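Local coordinates for protein cellulase (Xanthomonas axonopodis pv. citri, PDB 5HOS) that probably cleaves internal beta-1,4-glucosidic bonds of cellulose and related beta-glucans, as an endo-beta-1,4-glucanase of glycoside hydrolase family 5, at residues R141-F146 with D177-T182; V248-L253 with L288-S293; R254-W259 with D296-W301. All blocks are in the same frame, centred on the assembly; numbering follows the deposited sequence.

Contact 1. Residues R141-F146 with D177-T182; sequences RLAIAF and DTIRKT
Ala143 meets Thr182 and Ile179 where two neighbouring helices of the (beta/alpha)8 barrel come together. Helix 132-145 precedes strand 152-155, and helix 165-181 follows it. Both pack on the outside of the barrel.

The side chain of Thr182 carries much of the contact. Its CB bears two branches. OG1 lies between the backbone N and the carbonyl carbon (chi1 71°), which turns it back toward the preceding turn of its own chain. Thr182 OG1 donates a hydrogen bond of 2.6 Å to Ile179 O, within the carbonyl plane. Ile179 O also accepts from the backbone N of Thr182, so two donors grip one carbonyl. OG1 has a further partner in Ala184 N, just beyond the segment. Thr182 OG1 also lies against the methyl of Ala143, 3.6 Å from Ala143 CB. The other branch, CG2, reaches the partner helix. Thr182 CG2 packs against Ile144 CG1 and lies 4.0 Å from Ala143 CB.

Ala143 CB points toward segment 177-182 and is touched by both Thr182 and Ile179. The beta-branched Ile179 presents CG2 to it. Ala143 and Ile179 also touch Phe154 of strand 152-155, which ties both helices to the barrel wall. Ile144 lies at the exposed margin. No hydrogen bond joins the two segments, and the apolar pair Ala143 CB to Ile179 CG2 is 4.0 Å apart.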
ATOM      1  N   ARG A 141       7.823   4.550  17.012  1.00 17.17           N
ATOM      2  CA  ARG A 141       6.590   4.899  17.725  1.00 18.70           C
ATOM      3  C   ARG A 141       5.376   4.129  17.220  1.00 17.22           C
ATOM      4  O   ARG A 141       4.562   3.696  18.016  1.00 16.43           O
ATOM      5  CB  ARG A 141       6.338   6.406  17.655  1.00 18.40           C
ATOM      6  CG  ARG A 141       7.390   7.221  18.398  1.00 20.30           C
ATOM      7  CD  ARG A 141       7.149   8.707  18.224  1.00 21.81           C
ATOM      8  NE  ARG A 141       8.179   9.551  18.842  1.00 22.86           N
ATOM      9  CZ  ARG A 141       8.230   9.903  20.128  1.00 24.37           C
ATOM     10  NH1 ARG A 141       7.325   9.485  21.011  1.00 25.88           N
ATOM     11  NH2 ARG A 141       9.217  10.691  20.540  1.00 27.58           N
ATOM     12  N   LEU A 142       5.256   3.956  15.902  1.00 16.52           N
ATOM     13  CA  LEU A 142       4.149   3.159  15.352  1.00 16.73           C
ATOM     14  C   LEU A 142       4.293   1.701  15.738  1.00 17.19           C
ATOM     15  O   LEU A 142       3.301   1.055  16.066  1.00 17.80           O
ATOM     16  CB  LEU A 142       4.047   3.268  13.835  1.00 16.90           C
ATOM     17  CG  LEU A 142       3.159   4.382  13.286  1.00 18.45           C
ATOM     18  CD1 LEU A 142       3.358   4.471  11.782  1.00 20.64           C
ATOM     19  CD2 LEU A 142       1.691   4.142  13.609  1.00 18.27           C
ATOM     20  N   ALA A 143       5.524   1.188  15.684  1.00 17.80           N
ATOM     21  CA  ALA A 143       5.773  -0.201  16.048  1.00 17.85           C
ATOM     22  C   ALA A 143       5.385  -0.456  17.501  1.00 18.78           C
ATOM     23  O   ALA A 143       4.777  -1.486  17.797  1.00 18.66           O
ATOM     24  CB  ALA A 143       7.219  -0.583  15.811  1.00 20.11           C
ATOM     25  N   ILE A 144       5.724   0.481  18.391  1.00 17.28           N
ATOM     26  CA  ILE A 144       5.359   0.363  19.805  1.00 18.83           C
ATOM     27  C   ILE A 144       3.836   0.396  19.972  1.00 17.59           C
ATOM     28  O   ILE A 144       3.283  -0.430  20.687  1.00 17.46           O
ATOM     29  CB  ILE A 144       6.062   1.438  20.681  1.00 19.07           C
ATOM     30  CG1 ILE A 144       7.571   1.141  20.748  1.00 19.43           C
ATOM     31  CG2 ILE A 144       5.477   1.475  22.093  1.00 19.30           C
ATOM     32  CD1 ILE A 144       8.436   2.305  21.193  1.00 20.55           C
ATOM     33  N   ALA A 145       3.175   1.345  19.308  1.00 17.27           N
ATOM     34  CA  ALA A 145       1.728   1.508  19.433  1.00 18.23           C
ATOM     35  C   ALA A 145       0.937   0.273  19.009  1.00 16.53           C
ATOM     36  O   ALA A 145      -0.087  -0.022  19.611  1.00 17.76           O
ATOM     37  CB  ALA A 145       1.253   2.720  18.642  1.00 18.48           C
ATOM     38  N   PHE A 146       1.422  -0.437  17.986  1.00 14.89           N
ATOM     39  CA  PHE A 146       0.748  -1.620  17.447  1.00 16.03           C
ATOM     40  C   PHE A 146       1.585  -2.874  17.559  1.00 16.72           C
ATOM     41  O   PHE A 146       1.429  -3.789  16.747  1.00 15.64           O
ATOM     42  CB  PHE A 146       0.339  -1.356  16.004  1.00 16.45           C
ATOM     43  CG  PHE A 146      -0.671  -0.262  15.888  1.00 16.69           C
ATOM     44  CD1 PHE A 146      -1.994  -0.490  16.270  1.00 17.26           C
ATOM     45  CD2 PHE A 146      -0.303   1.000  15.456  1.00 18.05           C
ATOM     46  CE1 PHE A 146      -2.930   0.521  16.205  1.00 17.90           C
ATOM     47  CE2 PHE A 146      -1.244   2.013  15.384  1.00 19.09           C
ATOM     48  CZ  PHE A 146      -2.551   1.770  15.759  1.00 19.00           C
ATOM     49  N   ASP A 177      15.075  -2.233  10.753  1.00 16.94           N
ATOM     50  CA  ASP A 177      15.876  -2.560  11.946  1.00 16.39           C
ATOM     51  C   ASP A 177      15.296  -1.915  13.215  1.00 17.25           C
ATOM     52  O   ASP A 177      15.228  -2.554  14.279  1.00 18.43           O
ATOM     53  CB  ASP A 177      17.347  -2.157  11.755  1.00 17.89           C
ATOM     54  CG  ASP A 177      18.076  -3.022  10.727  1.00 20.04           C
ATOM     55  OD1 ASP A 177      17.537  -4.057  10.267  1.00 19.51           O
ATOM     56  OD2 ASP A 177      19.220  -2.668  10.376  1.00 22.56           O
ATOM     57  N   THR A 178      14.867  -0.660  13.093  1.00 16.79           N
ATOM     58  CA  THR A 178      14.250   0.071  14.199  1.00 17.52           C
ATOM     59  C   THR A 178      12.972  -0.608  14.682  1.00 17.81           C
ATOM     60  O   THR A 178      12.770  -0.781  15.880  1.00 19.55           O
ATOM     61  CB  THR A 178      13.944   1.518  13.774  1.00 18.05           C
ATOM     62  OG1 THR A 178      15.169   2.162  13.399  1.00 18.67           O
ATOM     63  CG2 THR A 178      13.278   2.293  14.895  1.00 19.13           C
ATOM     64  N   ILE A 179      12.123  -0.997  13.735  1.00 17.35           N
ATOM     65  CA  ILE A 179      10.899  -1.707  14.053  1.00 16.73           C
ATOM     66  C   ILE A 179      11.210  -2.985  14.827  1.00 17.70           C
ATOM     67  O   ILE A 179      10.593  -3.238  15.862  1.00 19.05           O
ATOM     68  CB  ILE A 179      10.061  -2.001  12.793  1.00 16.57           C
ATOM     69  CG1 ILE A 179       9.466  -0.686  12.274  1.00 15.64           C
ATOM     70  CG2 ILE A 179       8.929  -2.981  13.094  1.00 17.72           C
ATOM     71  CD1 ILE A 179       8.960  -0.752  10.852  1.00 17.75           C
ATOM     72  N   ARG A 180      12.164  -3.766  14.336  1.00 17.22           N
ATOM     73  CA  ARG A 180      12.507  -5.041  14.983  1.00 18.08           C
ATOM     74  C   ARG A 180      13.142  -4.863  16.346  1.00 19.80           C
ATOM     75  O   ARG A 180      12.938  -5.699  17.241  1.00 21.33           O
ATOM     76  CB  ARG A 180      13.393  -5.916  14.076  1.00 18.51           C
ATOM     77  CG  ARG A 180      12.736  -6.394  12.782  1.00 18.31           C
ATOM     78  CD  ARG A 180      11.262  -6.746  12.943  1.00 19.63           C
ATOM     79  NE  ARG A 180      10.703  -7.339  11.733  1.00 18.28           N
ATOM     80  CZ  ARG A 180       9.402  -7.472  11.493  1.00 17.97           C
ATOM     81  NH1 ARG A 180       8.496  -7.074  12.392  1.00 17.36           N
ATOM     82  NH2 ARG A 180       8.999  -8.001  10.344  1.00 16.42           N
ATOM     83  N   LYS A 181      13.877  -3.773  16.535  1.00 20.03           N
ATOM     84  CA  LYS A 181      14.473  -3.507  17.839  1.00 21.79           C
ATOM     85  C   LYS A 181      13.393  -3.244  18.915  1.00 21.46           C
ATOM     86  O   LYS A 181      13.644  -3.492  20.090  1.00 23.07           O
ATOM     87  CB  LYS A 181      15.508  -2.379  17.761  1.00 24.57           C
ATOM     88  CG  LYS A 181      16.522  -2.422  18.890  1.00 28.73           C
ATOM     89  CD  LYS A 181      17.738  -1.552  18.631  1.00 36.45           C
ATOM     90  CE  LYS A 181      18.799  -1.810  19.694  1.00 40.23           C
ATOM     91  NZ  LYS A 181      19.892  -0.804  19.639  1.00 44.65           N
ATOM     92  N   THR A 182      12.185  -2.812  18.516  1.00 21.55           N
ATOM     93  CA  THR A 182      11.069  -2.673  19.473  1.00 21.37           C
ATOM     94  C   THR A 182      10.502  -4.008  19.954  1.00 20.14           C
ATOM     95  O   THR A 182       9.780  -4.039  20.944  1.00 23.47           O
ATOM     96  CB  THR A 182       9.862  -1.891  18.920  1.00 22.09           C
ATOM     97  OG1 THR A 182       9.189  -2.674  17.921  1.00 20.94           O
ATOM     98  CG2 THR A 182      10.270  -0.536  18.361  1.00 22.83           C
TER

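Contact 2. Residues V248-L253 with L288-S293; sequences VGVERL and LGYMES
With chi1 at 180°, Tyr290 swings its ring away from its own backbone N and toward helix 248-262, where Val250 and Leu253 meet it. Val250 has CG1 anti to its own N (chi1 170°). Its two methyls touch different parts of Tyr290. Val250 CG1 approaches the ring obliquely, 3.6 Å from Tyr290 CD1, and lies near CE1 as well. Val250 CG2 sits by the base of the side chain, 3.8 Å from Tyr290 CB.

Leu253, one turn on, meets another part of the same ring. Leu253 CB is 4.1 Å from Tyr290 CE2. Nearer the barrel, Leu253 CD1 touches Met291 CG at 4.0 Å, the two side chains running roughly perpendicular. Leu253 and Met291 both also touch Leu269 of strand 267-273, so the inner side of the contact rests on the barrel.

The contact is apolar throughout, with no hydrogen bond between the segments. The axes of the two helical segments approach to 9.6 Å, with 41° between their N-to-C directions. Strand 267-273 lies between the two helices in the chain and beneath them in space. Two adjacent outer helices packed over the intervening strand are characteristic of the (beta/alpha)8 barrel of family 5 glycoside hydrolases.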
ATOM      1  N   VAL A 248      -1.782  -7.162 -20.489  1.00 25.91           N
ATOM      2  CA  VAL A 248      -0.767  -6.178 -20.055  1.00 25.83           C
ATOM      3  C   VAL A 248      -0.438  -6.233 -18.549  1.00 25.33           C
ATOM      4  O   VAL A 248       0.681  -5.900 -18.146  1.00 26.92           O
ATOM      5  CB  VAL A 248      -1.133  -4.726 -20.488  1.00 26.85           C
ATOM      6  CG1 VAL A 248      -2.292  -4.159 -19.670  1.00 26.06           C
ATOM      7  CG2 VAL A 248       0.081  -3.808 -20.393  1.00 28.82           C
ATOM      8  N   GLY A 249      -1.400  -6.651 -17.728  1.00 24.69           N
ATOM      9  CA  GLY A 249      -1.160  -6.828 -16.299  1.00 24.00           C
ATOM     10  C   GLY A 249      -0.143  -7.917 -16.041  1.00 24.33           C
ATOM     11  O   GLY A 249       0.879  -7.690 -15.393  1.00 26.15           O
ATOM     12  N   VAL A 250      -0.418  -9.092 -16.593  1.00 25.38           N
ATOM     13  CA  VAL A 250       0.472 -10.248 -16.472  1.00 26.17           C
ATOM     14  C   VAL A 250       1.876  -9.891 -16.989  1.00 25.92           C
ATOM     15  O   VAL A 250       2.884 -10.165 -16.326  1.00 26.59           O
ATOM     16  CB  VAL A 250      -0.090 -11.461 -17.253  1.00 25.44           C
ATOM     17  CG1 VAL A 250       0.934 -12.588 -17.356  1.00 25.47           C
ATOM     18  CG2 VAL A 250      -1.370 -11.963 -16.596  1.00 26.91           C
ATOM     19  N   GLU A 251       1.918  -9.262 -18.158  1.00 24.35           N
ATOM     20  CA  GLU A 251       3.180  -8.876 -18.789  1.00 26.71           C
ATOM     21  C   GLU A 251       4.009  -7.911 -17.945  1.00 26.66           C
ATOM     22  O   GLU A 251       5.228  -8.039 -17.900  1.00 25.42           O
ATOM     23  CB  GLU A 251       2.922  -8.266 -20.159  1.00 28.49           C
ATOM     24  CG  GLU A 251       2.479  -9.300 -21.188  1.00 30.18           C
ATOM     25  CD  GLU A 251       1.719  -8.698 -22.353  1.00 33.51           C
ATOM     26  OE1 GLU A 251       1.808  -7.475 -22.584  1.00 39.90           O
ATOM     27  OE2 GLU A 251       1.018  -9.458 -23.042  1.00 38.03           O
ATOM     28  N   ARG A 252       3.342  -6.966 -17.283  1.00 25.77           N
ATOM     29  CA  ARG A 252       4.015  -5.976 -16.436  1.00 24.13           C
ATOM     30  C   ARG A 252       4.387  -6.483 -15.046  1.00 23.21           C
ATOM     31  O   ARG A 252       5.163  -5.817 -14.352  1.00 20.67           O
ATOM     32  CB  ARG A 252       3.188  -4.695 -16.343  1.00 22.75           C
ATOM     33  CG  ARG A 252       3.212  -3.907 -17.641  1.00 23.85           C
ATOM     34  CD  ARG A 252       2.315  -2.697 -17.569  1.00 24.36           C
ATOM     35  NE  ARG A 252       2.366  -1.879 -18.781  1.00 24.40           N
ATOM     36  CZ  ARG A 252       1.552  -0.851 -19.034  1.00 24.94           C
ATOM     37  NH1 ARG A 252       0.611  -0.497 -18.164  1.00 24.30           N
ATOM     38  NH2 ARG A 252       1.670  -0.170 -20.171  1.00 26.19           N
ATOM     39  N   LEU A 253       3.832  -7.632 -14.642  1.00 20.97           N
ATOM     40  CA  LEU A 253       4.251  -8.331 -13.419  1.00 22.69           C
ATOM     41  C   LEU A 253       5.331  -9.384 -13.634  1.00 22.91           C
ATOM     42  O   LEU A 253       5.986  -9.789 -12.669  1.00 23.08           O
ATOM     43  CB  LEU A 253       3.057  -8.999 -12.714  1.00 22.19           C
ATOM     44  CG  LEU A 253       1.942  -8.100 -12.163  1.00 22.52           C
ATOM     45  CD1 LEU A 253       0.983  -8.909 -11.299  1.00 22.45           C
ATOM     46  CD2 LEU A 253       2.478  -6.909 -11.370  1.00 21.78           C
ATOM     47  N   LEU A 288      -4.932 -11.179 -11.660  1.00 24.54           N
ATOM     48  CA  LEU A 288      -5.288 -11.819 -10.387  1.00 23.40           C
ATOM     49  C   LEU A 288      -5.050 -13.329 -10.427  1.00 23.29           C
ATOM     50  O   LEU A 288      -4.545 -13.899  -9.468  1.00 22.43           O
ATOM     51  CB  LEU A 288      -6.736 -11.500 -10.004  1.00 24.58           C
ATOM     52  CG  LEU A 288      -7.015 -10.004  -9.783  1.00 25.43           C
ATOM     53  CD1 LEU A 288      -8.508  -9.762  -9.651  1.00 26.50           C
ATOM     54  CD2 LEU A 288      -6.274  -9.450  -8.576  1.00 26.32           C
ATOM     55  N   GLY A 289      -5.395 -13.971 -11.539  1.00 23.71           N
ATOM     56  CA  GLY A 289      -5.089 -15.398 -11.731  1.00 23.62           C
ATOM     57  C   GLY A 289      -3.599 -15.692 -11.752  1.00 24.59           C
ATOM     58  O   GLY A 289      -3.137 -16.692 -11.189  1.00 25.73           O
ATOM     59  N   TYR A 290      -2.843 -14.808 -12.396  1.00 23.79           N
ATOM     60  CA  TYR A 290      -1.391 -14.931 -12.459  1.00 25.81           C
ATOM     61  C   TYR A 290      -0.766 -14.920 -11.058  1.00 24.76           C
ATOM     62  O   TYR A 290       0.098 -15.755 -10.749  1.00 24.29           O
ATOM     63  CB  TYR A 290      -0.810 -13.830 -13.357  1.00 26.07           C
ATOM     64  CG  TYR A 290       0.695 -13.860 -13.483  1.00 26.77           C
ATOM     65  CD1 TYR A 290       1.330 -14.693 -14.412  1.00 27.97           C
ATOM     66  CD2 TYR A 290       1.489 -13.060 -12.665  1.00 27.73           C
ATOM     67  CE1 TYR A 290       2.717 -14.724 -14.517  1.00 28.76           C
ATOM     68  CE2 TYR A 290       2.869 -13.080 -12.765  1.00 28.66           C
ATOM     69  CZ  TYR A 290       3.483 -13.909 -13.686  1.00 28.46           C
ATOM     70  OH  TYR A 290       4.856 -13.917 -13.754  1.00 31.44           O
ATOM     71  N   MET A 291      -1.223 -14.006 -10.200  1.00 23.49           N
ATOM     72  CA  MET A 291      -0.708 -13.958  -8.836  1.00 23.66           C
ATOM     73  C   MET A 291      -1.027 -15.250  -8.061  1.00 24.67           C
ATOM     74  O   MET A 291      -0.144 -15.773  -7.373  1.00 24.36           O
ATOM     75  CB  MET A 291      -1.184 -12.696  -8.105  1.00 24.44           C
ATOM     76  CG  MET A 291      -0.527 -11.421  -8.629  1.00 23.64           C
ATOM     77  SD  MET A 291      -0.890  -9.959  -7.630  1.00 24.07           S
ATOM     78  CE  MET A 291      -2.465  -9.493  -8.335  1.00 24.97           C
ATOM     79  N   GLU A 292      -2.243 -15.792  -8.190  1.00 26.52           N
ATOM     80  CA  GLU A 292      -2.561 -17.074  -7.502  1.00 29.21           C
ATOM     81  C   GLU A 292      -1.756 -18.256  -8.065  1.00 28.34           C
ATOM     82  O   GLU A 292      -1.335 -19.132  -7.306  1.00 31.40           O
ATOM     83  CB  GLU A 292      -4.081 -17.387  -7.372  1.00 35.23           C
ATOM     84  CG  GLU A 292      -4.974 -17.192  -8.586  1.00 39.95           C
ATOM     85  CD  GLU A 292      -6.369 -17.806  -8.415  1.00 48.51           C
ATOM     86  OE1 GLU A 292      -6.481 -19.048  -8.345  1.00 49.67           O
ATOM     87  OE2 GLU A 292      -7.369 -17.053  -8.371  1.00 48.93           O
ATOM     88  N   SER A 293      -1.505 -18.253  -9.374  1.00 28.43           N
ATOM     89  CA  SER A 293      -0.605 -19.241 -10.004  1.00 32.78           C
ATOM     90  C   SER A 293       0.875 -19.096  -9.620  1.00 30.07           C
ATOM     91  O   SER A 293       1.658 -20.019  -9.838  1.00 30.07           O
ATOM     92  CB  SER A 293      -0.725 -19.171 -11.526  1.00 36.10           C
ATOM     93  OG  SER A 293      -2.061 -19.407 -11.929  1.00 39.27           O
TER

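Contact 3. Residues R254-W259 with D296-W301; sequences RSFTEW and DVWMGW
Trp298 NE1 donates a hydrogen bond to Thr257 OG1 over 2.9 Å. The N-H...O angle is 147°, so the bond is somewhat bent. The hydroxyl oxygen lies close to the indole plane, at the edge of the ring. Thr257 OG1 also bonds to Leu253 O, one turn back in its own helix. The hydroxyl thus links a helix carbonyl to the indole N-H, so the side-chain hydroxyl and indole N-H of this buried pair both have partners.

The six-membered ring of Trp298 meets Phe256. Trp298 CH2 comes to the edge of the phenyl ring and is 3.5 Å from Phe256 CE2. The ring planes are inclined at 54° with centroids 5.6 Å apart, an oblique pairing. Phe256 reaches this place because its CG is anti to the backbone N (chi1 -178°).

Beside the indole, the methyl branch of Thr257 packs on Val297. Thr257 CG2 is 3.8 Å from Val297 CG2.

Helix 248-262 follows strand 224-231 of the (beta/alpha)8 barrel, and Trp298 opens strand 298-306, the eighth. The contact fastens the helix to the start of this strand, in the layer between the barrel wall and its outer helices.

Further out, Phe256 rests on Ile226 and Ala228 of strand 224-231 and meets Trp201 edge-to-face. Backbone hydrogen bonds between Val297 and Gly267 hold the approach to the eighth strand beside the seventh.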
ATOM      1  N   ARG A 254       5.534  -9.828 -14.872  1.00 22.54           N
ATOM      2  CA  ARG A 254       6.355 -11.025 -15.107  1.00 23.71           C
ATOM      3  C   ARG A 254       7.816 -10.921 -14.615  1.00 22.55           C
ATOM      4  O   ARG A 254       8.275 -11.794 -13.870  1.00 20.59           O
ATOM      5  CB  ARG A 254       6.314 -11.440 -16.581  1.00 27.06           C
ATOM      6  CG  ARG A 254       6.842 -12.845 -16.820  1.00 31.39           C
ATOM      7  CD  ARG A 254       6.692 -13.263 -18.279  1.00 36.57           C
ATOM      8  NE  ARG A 254       5.308 -13.558 -18.661  1.00 38.19           N
ATOM      9  CZ  ARG A 254       4.614 -14.642 -18.296  1.00 41.45           C
ATOM     10  NH1 ARG A 254       5.137 -15.585 -17.499  1.00 43.48           N
ATOM     11  NH2 ARG A 254       3.366 -14.783 -18.725  1.00 42.87           N
ATOM     12  N   SER A 255       8.552  -9.889 -15.029  1.00 21.98           N
ATOM     13  CA  SER A 255       9.975  -9.805 -14.634  1.00 22.07           C
ATOM     14  C   SER A 255      10.121  -9.586 -13.124  1.00 21.44           C
ATOM     15  O   SER A 255      10.978 -10.200 -12.496  1.00 20.61           O
ATOM     16  CB  SER A 255      10.766  -8.773 -15.451  1.00 24.77           C
ATOM     17  OG  SER A 255      10.293  -7.456 -15.276  1.00 27.39           O
ATOM     18  N   PHE A 256       9.250  -8.771 -12.535  1.00 20.27           N
ATOM     19  CA  PHE A 256       9.239  -8.585 -11.076  1.00 18.76           C
ATOM     20  C   PHE A 256       9.030  -9.910 -10.344  1.00 19.74           C
ATOM     21  O   PHE A 256       9.718 -10.202  -9.356  1.00 18.51           O
ATOM     22  CB  PHE A 256       8.171  -7.565 -10.678  1.00 18.53           C
ATOM     23  CG  PHE A 256       8.123  -7.273  -9.204  1.00 18.11           C
ATOM     24  CD1 PHE A 256       9.184  -6.645  -8.568  1.00 17.65           C
ATOM     25  CD2 PHE A 256       7.015  -7.638  -8.445  1.00 17.83           C
ATOM     26  CE1 PHE A 256       9.145  -6.382  -7.202  1.00 18.68           C
ATOM     27  CE2 PHE A 256       6.963  -7.371  -7.079  1.00 18.75           C
ATOM     28  CZ  PHE A 256       8.032  -6.747  -6.458  1.00 18.59           C
ATOM     29  N   THR A 257       8.106 -10.720 -10.859  1.00 19.04           N
ATOM     30  CA  THR A 257       7.802 -12.026 -10.277  1.00 20.68           C
ATOM     31  C   THR A 257       9.027 -12.947 -10.260  1.00 21.72           C
ATOM     32  O   THR A 257       9.350 -13.549  -9.226  1.00 21.37           O
ATOM     33  CB  THR A 257       6.602 -12.672 -11.001  1.00 22.03           C
ATOM     34  OG1 THR A 257       5.453 -11.820 -10.841  1.00 21.79           O
ATOM     35  CG2 THR A 257       6.287 -14.035 -10.433  1.00 23.02           C
ATOM     36  N   GLU A 258       9.726 -13.047 -11.383  1.00 21.40           N
ATOM     37  CA  GLU A 258      10.935 -13.880 -11.429  1.00 22.94           C
ATOM     38  C   GLU A 258      12.078 -13.286 -10.576  1.00 20.22           C
ATOM     39  O   GLU A 258      12.884 -14.031 -10.005  1.00 20.88           O
ATOM     40  CB  GLU A 258      11.374 -14.122 -12.879  1.00 27.29           C
ATOM     41  CG  GLU A 258      12.482 -15.166 -13.023  1.00 33.01           C
ATOM     42  CD  GLU A 258      12.142 -16.525 -12.427  1.00 35.56           C
ATOM     43  OE1 GLU A 258      13.076 -17.185 -11.902  1.00 40.29           O
ATOM     44  OE2 GLU A 258      10.953 -16.921 -12.478  1.00 34.47           O
ATOM     45  N   TRP A 259      12.143 -11.958 -10.490  1.00 18.92           N
ATOM     46  CA  TRP A 259      13.097 -11.288  -9.599  1.00 17.92           C
ATOM     47  C   TRP A 259      12.845 -11.708  -8.143  1.00 19.30           C
ATOM     48  O   TRP A 259      13.793 -12.040  -7.423  1.00 19.83           O
ATOM     49  CB  TRP A 259      13.017  -9.752  -9.733  1.00 15.51           C
ATOM     50  CG  TRP A 259      14.022  -9.038  -8.870  1.00 16.17           C
ATOM     51  CD1 TRP A 259      15.303  -8.703  -9.202  1.00 18.17           C
ATOM     52  CD2 TRP A 259      13.829  -8.594  -7.521  1.00 19.67           C
ATOM     53  NE1 TRP A 259      15.921  -8.076  -8.144  1.00 19.14           N
ATOM     54  CE2 TRP A 259      15.040  -7.993  -7.101  1.00 20.08           C
ATOM     55  CE3 TRP A 259      12.745  -8.635  -6.627  1.00 20.19           C
ATOM     56  CZ2 TRP A 259      15.200  -7.430  -5.825  1.00 21.01           C
ATOM     57  CZ3 TRP A 259      12.908  -8.081  -5.354  1.00 20.91           C
ATOM     58  CH2 TRP A 259      14.130  -7.490  -4.968  1.00 21.47           C
ATOM     59  N   ASP A 296       3.961 -18.826  -4.688  1.00 25.56           N
ATOM     60  CA  ASP A 296       5.251 -19.030  -4.016  1.00 26.22           C
ATOM     61  C   ASP A 296       5.932 -17.685  -3.711  1.00 24.14           C
ATOM     62  O   ASP A 296       6.661 -17.563  -2.728  1.00 25.99           O
ATOM     63  CB  ASP A 296       6.182 -19.972  -4.810  1.00 27.59           C
ATOM     64  CG  ASP A 296       6.561 -19.428  -6.179  1.00 29.51           C
ATOM     65  OD1 ASP A 296       5.699 -18.852  -6.871  1.00 28.90           O
ATOM     66  OD2 ASP A 296       7.729 -19.591  -6.580  1.00 33.45           O
ATOM     67  N   VAL A 297       5.667 -16.669  -4.534  1.00 22.63           N
ATOM     68  CA  VAL A 297       6.203 -15.328  -4.279  1.00 21.84           C
ATOM     69  C   VAL A 297       5.135 -14.271  -3.975  1.00 19.96           C
ATOM     70  O   VAL A 297       5.377 -13.419  -3.150  1.00 20.79           O
ATOM     71  CB  VAL A 297       7.144 -14.850  -5.407  1.00 23.28           C
ATOM     72  CG1 VAL A 297       8.312 -15.816  -5.559  1.00 24.69           C
ATOM     73  CG2 VAL A 297       6.416 -14.682  -6.730  1.00 23.88           C
ATOM     74  N   TRP A 298       3.971 -14.325  -4.617  1.00 19.16           N
ATOM     75  CA  TRP A 298       2.914 -13.345  -4.343  1.00 19.16           C
ATOM     76  C   TRP A 298       2.151 -13.711  -3.074  1.00 20.10           C
ATOM     77  O   TRP A 298       1.640 -14.827  -2.957  1.00 23.08           O
ATOM     78  CB  TRP A 298       1.970 -13.198  -5.532  1.00 19.90           C
ATOM     79  CG  TRP A 298       2.608 -12.475  -6.679  1.00 20.52           C
ATOM     80  CD1 TRP A 298       3.063 -13.023  -7.846  1.00 21.26           C
ATOM     81  CD2 TRP A 298       2.892 -11.071  -6.757  1.00 20.42           C
ATOM     82  NE1 TRP A 298       3.593 -12.044  -8.657  1.00 19.66           N
ATOM     83  CE2 TRP A 298       3.512 -10.839  -8.009  1.00 19.99           C
ATOM     84  CE3 TRP A 298       2.684  -9.985  -5.891  1.00 20.01           C
ATOM     85  CZ2 TRP A 298       3.909  -9.564  -8.424  1.00 19.62           C
ATOM     86  CZ3 TRP A 298       3.089  -8.716  -6.298  1.00 20.00           C
ATOM     87  CH2 TRP A 298       3.696  -8.517  -7.556  1.00 20.07           C
ATOM     88  N   MET A 299       2.111 -12.763  -2.134  1.00 18.87           N
ATOM     89  CA  MET A 299       1.510 -12.937  -0.811  1.00 20.59           C
ATOM     90  C   MET A 299       0.183 -12.180  -0.639  1.00 18.72           C
ATOM     91  O   MET A 299      -0.624 -12.527   0.210  1.00 18.23           O
ATOM     92  CB  MET A 299       2.525 -12.519   0.280  1.00 21.93           C
ATOM     93  CG  MET A 299       2.523 -11.037   0.764  1.00 14.18           C
ATOM     94  SD  MET A 299       2.934 -11.262   2.517  1.00 34.04           S
ATOM     95  CE  MET A 299       2.590  -9.579   2.924  1.00 33.43           C
ATOM     96  N   GLY A 300      -0.038 -11.132  -1.422  1.00 18.31           N
ATOM     97  CA  GLY A 300      -1.249 -10.355  -1.288  1.00 15.78           C
ATOM     98  C   GLY A 300      -1.400  -9.241  -2.291  1.00 16.42           C
ATOM     99  O   GLY A 300      -0.464  -8.903  -3.024  1.00 16.51           O
ATOM    100  N   TRP A 301      -2.604  -8.690  -2.330  1.00 16.64           N
ATOM    101  CA  TRP A 301      -2.894  -7.512  -3.150  1.00 16.85           C
ATOM    102  C   TRP A 301      -3.972  -6.652  -2.532  1.00 17.00           C
ATOM    103  O   TRP A 301      -4.754  -7.124  -1.712  1.00 16.73           O
ATOM    104  CB  TRP A 301      -3.276  -7.898  -4.582  1.00 17.98           C
ATOM    105  CG  TRP A 301      -4.364  -8.966  -4.765  1.00 19.31           C
ATOM    106  CD1 TRP A 301      -4.158 -10.264  -5.115  1.00 21.11           C
ATOM    107  CD2 TRP A 301      -5.792  -8.799  -4.690  1.00 19.80           C
ATOM    108  NE1 TRP A 301      -5.350 -10.928  -5.233  1.00 22.14           N
ATOM    109  CE2 TRP A 301      -6.374 -10.054  -4.984  1.00 20.90           C
ATOM    110  CE3 TRP A 301      -6.637  -7.720  -4.390  1.00 17.46           C
ATOM    111  CZ2 TRP A 301      -7.763 -10.264  -4.984  1.00 20.35           C
ATOM    112  CZ3 TRP A 301      -8.023  -7.932  -4.396  1.00 18.71           C
ATOM    113  CH2 TRP A 301      -8.566  -9.192  -4.697  1.00 19.90           C
TER

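All three contacts belong to one (beta/alpha)8 barrel; contact 1 lies on one side, contacts 2 and 3 together on another. Contact 1 lies across the barrel from contact 2, their centres 33 Å apart. Both join outer helices and are partly buried. Neither has a hydrogen bond between its segments. Contact 1 relies on small and beta-branched side chains, contact 2 on a tyrosine ring and a leucine-methionine pair. Contact 3 is fully buried and sets a helix against a strand, with an indole-to-threonine hydrogen bond and aromatic packing. Contacts 2 and 3 share helix 248-262 and adjoin, their centres 9 Å apart. Tyr290 CE2 packs 3.5 Å from Thr257 OG1, joining the two directly.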